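Cytochrome c55X (Pseudomonas aeruginosa PAO1, PDB 6TP9) carries electrons as a small periplasmic monohaem c-type cytochrome associated with haem d1 biosynthesis. Local coordinates at the interface of chains A and B. Numbering follows the deposited sequence. Chains: chain A/B, Cytochrome c55X.

Contact 1: the interface of chains A and B. Residues chain A 69, 72-73, 77, 81; chain B 12, 16, 19.
B:Arg12 and A:Asp77 form the salt bridge of this contact of a helix with a helix and its preceding loop. Helix 10-28 of chain B, the N-terminal helix of a c-type cytochrome, lies here against helix 75-86 of chain A and the loop before it. The contact is consistent with a domain-swapped dimer, in which this helix packs on the partner chain.

The polar part is a side-on grip. B:Arg12 turns NE and NH2 of its guanidinium to one carboxylate oxygen of A:Asp77. NH2 of B:Arg12 is 2.8 Å from OD2 of A:Asp77, and NE is 3.1 Å from the same oxygen. OD2 lies near the guanidinium plane. Both nitrogens meet OD2 from the same face, well above the carboxylate plane, and the two planes are 54° apart. The bend at chi2 (57°) turns the arginine chain toward the acid. A weak bond of 3.2 Å runs from NH2 of B:Arg12 to the carbonyl O of A:Leu72.

The apolar part is leucine packing. CD2 of B:Leu16 meets CD2 of A:Leu73 at 3.5 Å, a tight pair. This same B:Leu16 methyl lies over one face of the B:Arg12 guanidinium, near its rim. CD2 of A:Leu81 comes across B:Leu16 at about a right angle and touches CB at 3.9 Å. B:Leu19 meets A:Leu73 tip to tip through CD2. Its other methyl, CD1, touches CZ3 on the six-membered ring of A:Trp69 at 3.8 Å.

Contact 2: the interface of chains A and B. Residues chain A 28-31, 33; chain B 31-34.
A:Arg31 and B:Arg31 pair through their backbones in a short antiparallel bridge. It follows the haem-binding CXXCH motif of this c-type cytochrome, whose histidine, A:His28, is the axial ligand of the haem iron. Strand 30-31 of chain A runs against strand 31-32 of chain B.

The tight part is backbone. N of A:Arg31 gives a hydrogen bond to O of B:Arg31 at 2.8 Å. N of B:Arg31 returns one to O of A:Arg31 at 3.0 Å. Toward the haem motif, N of B:Gly34 donates to O of A:His28 at 2.7 Å. The histidine is therefore tied to the partner chain through its main chain, while its imidazole is the axial group of the haem iron.

O of A:Gly29 takes two bonds from B:Thr33. N of B:Thr33 is 2.9 Å from O of A:Gly29. The hydroxyl OG1 of B:Thr33 reaches the same O of A:Gly29 at 3.2 Å, tilted 17° from the carbonyl plane. OG1 of B:Thr33 stands between its own backbone N and carbonyl carbon (chi1 67°), which brings it to the glycine carbonyl. CG of A:Arg31 lies beside that hydroxyl.

Side chains meet more loosely. CD1 of A:Leu30 touches CD2 of B:Leu32 at 3.8 Å. The methyls CG2 of A:Thr33 and B:Thr33 are 4.1 Å apart. The aliphatic stem of B:Arg31 passes the carbonyl of A:Thr33, with CD 3.6 Å from O. A:Arg31 bends back along its own strand, with NE weakly bonded to O of A:Leu30. The guanidinium of B:Arg31 extends away from the paired strands.

Contact 1: the interface of chains A and B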
# COMPACT_ATOMS: atom_id res chain seq x y z
N TRP A 69 18.89 4.54 6.65
CA TRP A 69 17.81 4.93 7.55
C TRP A 69 18.14 4.69 9.02
O TRP A 69 17.26 4.83 9.87
CB TRP A 69 16.53 4.17 7.18
CG TRP A 69 16.05 4.48 5.79
CD1 TRP A 69 16.37 3.81 4.64
CD2 TRP A 69 15.18 5.55 5.40
NE1 TRP A 69 15.74 4.39 3.57
CE2 TRP A 69 15.00 5.46 4.01
CE3 TRP A 69 14.53 6.56 6.11
CZ2 TRP A 69 14.20 6.36 3.30
CZ3 TRP A 69 13.74 7.45 5.41
CH2 TRP A 69 13.58 7.34 4.02
N LEU A 72 17.23 7.42 11.73
CA LEU A 72 15.81 7.54 12.03
C LEU A 72 15.20 6.23 12.54
O LEU A 72 14.18 6.27 13.22
CB LEU A 72 15.05 8.00 10.78
CG LEU A 72 15.45 9.34 10.17
CD1 LEU A 72 16.78 9.27 9.43
CD2 LEU A 72 14.35 9.84 9.25
N LEU A 73 15.82 5.09 12.23
CA LEU A 73 15.27 3.79 12.56
C LEU A 73 16.25 2.99 13.41
O LEU A 73 17.45 2.97 13.14
CB LEU A 73 14.95 2.99 11.29
CG LEU A 73 14.01 3.64 10.27
CD1 LEU A 73 13.99 2.80 9.00
CD2 LEU A 73 12.61 3.79 10.84
N ASP A 77 13.21 -1.44 14.35
CA ASP A 77 12.37 -0.77 13.35
C ASP A 77 12.62 -1.34 11.96
O ASP A 77 11.68 -1.68 11.24
CB ASP A 77 12.65 0.74 13.38
CG ASP A 77 12.32 1.37 14.71
OD1 ASP A 77 11.74 0.67 15.57
OD2 ASP A 77 12.63 2.56 14.91
N LEU A 81 10.02 -3.40 9.49
CA LEU A 81 9.71 -2.99 8.12
C LEU A 81 9.95 -4.14 7.15
O LEU A 81 9.12 -4.43 6.28
CB LEU A 81 10.56 -1.78 7.73
CG LEU A 81 10.23 -0.44 8.38
CD1 LEU A 81 11.23 0.62 7.96
CD2 LEU A 81 8.82 -0.03 8.02
N ARG B 12 4.53 3.07 17.50
CA ARG B 12 5.67 3.05 16.59
C ARG B 12 5.32 2.35 15.28
O ARG B 12 5.68 2.83 14.20
CB ARG B 12 6.86 2.37 17.27
CG ARG B 12 8.16 2.39 16.47
CD ARG B 12 8.58 3.81 16.12
NE ARG B 12 9.84 3.86 15.39
CZ ARG B 12 10.25 4.91 14.69
NH1 ARG B 12 9.49 6.00 14.61
NH2 ARG B 12 11.41 4.88 14.05
N LEU B 16 5.82 3.69 11.49
CA LEU B 16 6.59 2.97 10.49
C LEU B 16 5.76 2.65 9.25
O LEU B 16 6.31 2.64 8.14
CB LEU B 16 7.15 1.68 11.10
CG LEU B 16 8.22 1.88 12.17
CD1 LEU B 16 8.64 0.55 12.79
CD2 LEU B 16 9.44 2.60 11.60
N LEU B 19 5.89 5.84 7.17
CA LEU B 19 7.16 5.91 6.45
C LEU B 19 7.14 4.99 5.24
O LEU B 19 7.59 5.36 4.15
CB LEU B 19 8.31 5.55 7.38
CG LEU B 19 9.71 5.63 6.76
CD1 LEU B 19 10.08 7.08 6.49
CD2 LEU B 19 10.74 4.96 7.66

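Contact 2: the interface of chains A and B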
# COMPACT_ATOMS: atom_id res chain seq x y z
N HIS A 28 -6.92 -6.33 -0.67
CA HIS A 28 -6.56 -6.11 -2.07
C HIS A 28 -5.05 -6.05 -2.29
O HIS A 28 -4.61 -5.66 -3.37
CB HIS A 28 -7.23 -4.83 -2.59
CG HIS A 28 -8.71 -4.96 -2.77
ND1 HIS A 28 -9.27 -5.54 -3.89
CD2 HIS A 28 -9.74 -4.59 -1.98
CE1 HIS A 28 -10.59 -5.51 -3.78
NE2 HIS A 28 -10.90 -4.94 -2.63
N GLY A 29 -4.26 -6.43 -1.29
CA GLY A 29 -2.85 -6.69 -1.50
C GLY A 29 -1.99 -5.49 -1.85
O GLY A 29 -1.39 -5.46 -2.93
N LEU A 30 -1.92 -4.51 -0.96
CA LEU A 30 -1.00 -3.40 -1.16
C LEU A 30 0.44 -3.90 -1.10
O LEU A 30 0.80 -4.69 -0.22
CB LEU A 30 -1.23 -2.31 -0.12
CG LEU A 30 -0.38 -1.05 -0.28
CD1 LEU A 30 -0.73 -0.30 -1.56
CD2 LEU A 30 -0.53 -0.14 0.93
N ARG A 31 1.26 -3.44 -2.04
CA ARG A 31 2.65 -3.84 -2.13
C ARG A 31 3.48 -2.64 -2.55
O ARG A 31 2.97 -1.70 -3.17
CB ARG A 31 2.86 -4.98 -3.15
CG ARG A 31 2.14 -6.27 -2.82
CD ARG A 31 2.78 -6.99 -1.64
NE ARG A 31 1.78 -7.36 -0.64
CZ ARG A 31 1.14 -8.52 -0.61
NH1 ARG A 31 1.37 -9.46 -1.52
NH2 ARG A 31 0.24 -8.75 0.34
N THR A 33 5.78 -1.77 -5.07
CA THR A 33 6.30 -2.18 -6.37
C THR A 33 5.70 -1.26 -7.43
O THR A 33 4.71 -0.56 -7.18
CB THR A 33 5.97 -3.65 -6.67
OG1 THR A 33 6.36 -3.96 -8.02
CG2 THR A 33 4.48 -3.92 -6.49
N ARG B 31 1.31 -0.33 -5.25
CA ARG B 31 0.34 -0.97 -6.12
C ARG B 31 -0.53 -1.92 -5.31
O ARG B 31 -0.06 -2.56 -4.36
CB ARG B 31 1.03 -1.74 -7.26
CG ARG B 31 1.29 -0.89 -8.49
CD ARG B 31 2.19 -1.59 -9.49
NE ARG B 31 1.48 -2.58 -10.31
CZ ARG B 31 0.69 -2.28 -11.34
NH1 ARG B 31 0.48 -1.01 -11.68
NH2 ARG B 31 0.10 -3.25 -12.02
N LEU B 32 -1.80 -2.01 -5.70
CA LEU B 32 -2.75 -2.94 -5.10
C LEU B 32 -2.79 -4.18 -5.98
O LEU B 32 -3.64 -4.33 -6.86
CB LEU B 32 -4.12 -2.28 -4.97
CG LEU B 32 -4.14 -1.10 -4.01
CD1 LEU B 32 -5.33 -0.19 -4.28
CD2 LEU B 32 -4.16 -1.61 -2.58
N THR B 33 -1.85 -5.09 -5.74
CA THR B 33 -1.67 -6.27 -6.59
C THR B 33 -2.63 -7.40 -6.26
O THR B 33 -2.58 -8.44 -6.92
CB THR B 33 -0.23 -6.77 -6.47
OG1 THR B 33 0.00 -7.27 -5.15
CG2 THR B 33 0.76 -5.65 -6.77
N GLY B 34 -3.49 -7.23 -5.26
CA GLY B 34 -4.48 -8.24 -4.95
C GLY B 34 -4.01 -9.29 -3.97
O GLY B 34 -2.87 -9.77 -4.06

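The centres of contact 1 and contact 2 are about 21 Å apart, and they share no residues. Helix 10-28 of chain B connects them in sequence: its N-terminal half serves contact 1, and the segment just after its end serves contact 2. Two-fold symmetry repeats contact 1 with the chains exchanged, while the Arg31 pair of contact 2 lies about the axis. Contact 1 uses mostly side chains and contact 2 mostly backbone, so the two chains are joined in different ways at the two places. Contact 2 includes the histidine of the haem-binding motif. The crystal holds mixed oligomeric states, and this arrangement fits the domain-swapped dimer.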